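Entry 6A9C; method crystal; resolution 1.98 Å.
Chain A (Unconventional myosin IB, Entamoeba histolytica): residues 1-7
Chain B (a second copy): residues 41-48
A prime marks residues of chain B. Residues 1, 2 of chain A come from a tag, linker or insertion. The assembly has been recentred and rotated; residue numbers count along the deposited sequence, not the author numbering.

Chain A 1-7: MSKLPQV
Chain B 41-48: GELNGQEG

What joins the two stretches? The N-terminal end of chain A lies as an extra antiparallel strand along one arm of a hairpin in the second copy. In that hairpin, strands 41′-43′ and 46′-48′ are joined by a type I' turn from Leu43′ to Gln46′, with Asn44′ (phi/psi 51/40) and Gly45′ (87/-1) at its corners. Leu43′ N to Gln46′ O (2.8 Å) and Gln46′ N to Leu43′ O (3.1 Å) close it, while Gly41′ and Gly48′ pair further back. Ser2 (-113/145) and Lys3 (-89/123) are extended, Ser2 facing Glu47′ with CA atoms 5.3 Å apart and Lys3 facing Gln46′ with CA atoms 4.4 Å apart. The stretches bury 487 Å² together, both sides summed.

How does Glu47′, which gives up the most surface, hold its place? Its backbone (-122/138) forms both bonds of a hydrogen-bonded pair with Ser2: Ser2 N donates to Glu47′ O at 2.9 Å, and Glu47′ N donates to Ser2 O at 2.8 Å, both nearly straight. Ser2, a tag residue, shares a face of the sheet with Glu47′; its chi1 is p, and its OG stands 3.5 Å from Glu47′ OE1. The glutamate is extended, chi1 and chi2 both t with chi3 at 58°, so its CB packs 3.8 Å from Leu4 CD1 and its carboxylate reaches on, with OE1 3.5 Å from Leu4 CD2. Before Ser2 the modelled part of Met1, also from the tag, covers the strand, its CA 3.3 Å from Glu47′ O and its CB 3.6 Å from Gln46′ NE2.

Why does Leu4 suit the end of the pairing? Its N donates to Gly45′ O at 2.7 Å, with an angle of 163°, extending the backbone ladder to the turn. Leu4 (-84/156) points its CA-to-CB bond toward chain B, and with chi1 m and chi2 t its branched end offers apolar surface to two glutamates; CD1 lies 4.2 Å from Glu42′ CG. Glu42′ (chi1 t, chi2 m, chi3 -51°) in turn braces the turn, its OE2 accepting from Gly45′ N at 2.9 Å. Pro5 then points away and makes no contact.

What do Gln46′ and its glycine neighbour contribute? Gln46′ (-103/135; chi1 m, chi2 m, chi3 131°) shares the other face with Lys3, and its CA makes a CA-H...O contact with Ser2 O at 3.4 Å. Lys3, with chi angles t, p, t, p, bends along its own chain so that NZ donates to Gln6 OE1 at 3.1 Å and weakly to Leu4 O at 3.2 Å. Gln6 (chi1 m, chi2 t, chi3 -56°) places NE2 3.5 Å from Gly45′ CA. Glycine fits this crowded site: a CB there would clash with Lys3 NZ and Gln6 CD, and the turn's backbone angles by themselves call for glycine.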

# COMPACT_ATOMS: atom_id res chain seq x y z
N MET A 1 -6.57 -5.42 -12.34
CA MET A 1 -6.03 -5.26 -10.96
C MET A 1 -7.18 -4.56 -10.24
O MET A 1 -8.06 -4.10 -10.93
CB MET A 1 -4.78 -4.36 -11.02
N SER A 2 -7.16 -4.49 -8.91
CA SER A 2 -8.13 -3.64 -8.15
C SER A 2 -7.40 -2.47 -7.46
O SER A 2 -6.24 -2.62 -7.07
CB SER A 2 -8.89 -4.51 -7.17
OG SER A 2 -8.01 -5.26 -6.40
N LYS A 3 -8.05 -1.31 -7.38
CA LYS A 3 -7.43 -0.11 -6.79
C LYS A 3 -7.72 -0.14 -5.29
O LYS A 3 -8.88 -0.21 -4.90
CB LYS A 3 -7.99 1.18 -7.44
CG LYS A 3 -7.30 2.45 -6.98
CD LYS A 3 -5.89 2.64 -7.61
CE LYS A 3 -5.22 3.92 -7.15
NZ LYS A 3 -5.43 4.18 -5.69
N LEU A 4 -6.68 -0.11 -4.46
CA LEU A 4 -6.84 -0.08 -3.02
C LEU A 4 -7.06 1.38 -2.61
O LEU A 4 -6.55 2.31 -3.29
CB LEU A 4 -5.59 -0.66 -2.33
CG LEU A 4 -5.34 -2.16 -2.48
CD1 LEU A 4 -3.88 -2.49 -2.20
CD2 LEU A 4 -6.26 -3.03 -1.60
N PRO A 5 -7.70 1.61 -1.47
CA PRO A 5 -7.83 3.01 -1.07
C PRO A 5 -6.48 3.62 -0.75
O PRO A 5 -5.55 2.90 -0.31
CB PRO A 5 -8.67 2.92 0.21
CG PRO A 5 -9.16 1.51 0.32
CD PRO A 5 -8.18 0.69 -0.44
N GLN A 6 -6.31 4.89 -1.09
CA GLN A 6 -5.16 5.64 -0.66
C GLN A 6 -5.50 6.85 0.16
O GLN A 6 -6.58 7.38 0.07
CB GLN A 6 -4.27 6.00 -1.83
CG GLN A 6 -3.72 4.74 -2.51
CD GLN A 6 -2.76 5.14 -3.58
OE1 GLN A 6 -3.13 5.89 -4.43
NE2 GLN A 6 -1.53 4.61 -3.55
N VAL A 7 -4.54 7.21 1.02
CA VAL A 7 -4.70 8.31 1.95
C VAL A 7 -3.45 9.20 1.86
O VAL A 7 -2.37 8.76 1.49
CB VAL A 7 -4.89 7.85 3.41
CG1 VAL A 7 -6.11 6.93 3.59
CG2 VAL A 7 -3.61 7.27 3.99
N GLY B 41 0.91 -8.37 -5.95
CA GLY B 41 1.69 -7.14 -5.87
C GLY B 41 0.83 -5.90 -5.79
O GLY B 41 -0.39 -5.93 -6.13
N GLU B 42 1.47 -4.81 -5.43
CA GLU B 42 0.86 -3.49 -5.30
C GLU B 42 1.73 -2.42 -5.95
O GLU B 42 2.92 -2.35 -5.73
CB GLU B 42 0.58 -3.16 -3.81
CG GLU B 42 -0.02 -1.75 -3.62
CD GLU B 42 1.02 -0.60 -3.60
OE1 GLU B 42 1.99 -0.72 -2.84
OE2 GLU B 42 0.84 0.44 -4.34
N LEU B 43 1.18 -1.64 -6.84
CA LEU B 43 1.96 -0.67 -7.59
C LEU B 43 1.05 0.51 -7.83
O LEU B 43 0.03 0.41 -8.56
CB LEU B 43 2.40 -1.28 -8.96
CG LEU B 43 3.01 -0.33 -9.99
CD1 LEU B 43 4.41 0.09 -9.52
CD2 LEU B 43 3.07 -0.94 -11.40
N ASN B 44 1.42 1.66 -7.26
CA ASN B 44 0.62 2.91 -7.39
C ASN B 44 -0.84 2.71 -7.03
O ASN B 44 -1.73 3.21 -7.71
CB ASN B 44 0.74 3.51 -8.81
CG ASN B 44 2.19 3.76 -9.20
OD1 ASN B 44 3.06 3.94 -8.34
ND2 ASN B 44 2.47 3.70 -10.50
N GLY B 45 -1.05 1.92 -5.99
CA GLY B 45 -2.34 1.72 -5.44
C GLY B 45 -3.16 0.63 -6.08
O GLY B 45 -4.25 0.40 -5.64
N GLN B 46 -2.63 -0.03 -7.08
CA GLN B 46 -3.30 -1.09 -7.84
C GLN B 46 -2.71 -2.37 -7.33
O GLN B 46 -1.49 -2.50 -7.20
CB GLN B 46 -3.00 -0.99 -9.35
CG GLN B 46 -3.47 0.22 -10.13
CD GLN B 46 -4.98 0.23 -10.34
OE1 GLN B 46 -5.60 1.23 -10.08
NE2 GLN B 46 -5.56 -0.86 -10.79
N GLU B 47 -3.58 -3.33 -7.09
CA GLU B 47 -3.17 -4.61 -6.57
C GLU B 47 -3.59 -5.75 -7.46
O GLU B 47 -4.74 -5.79 -7.93
CB GLU B 47 -3.83 -4.75 -5.20
CG GLU B 47 -3.81 -6.09 -4.55
CD GLU B 47 -4.83 -6.14 -3.42
OE1 GLU B 47 -6.03 -5.91 -3.65
OE2 GLU B 47 -4.40 -6.42 -2.29
N GLY B 48 -2.70 -6.72 -7.64
CA GLY B 48 -3.04 -7.96 -8.36
C GLY B 48 -1.89 -8.88 -8.56
O GLY B 48 -0.75 -8.58 -8.13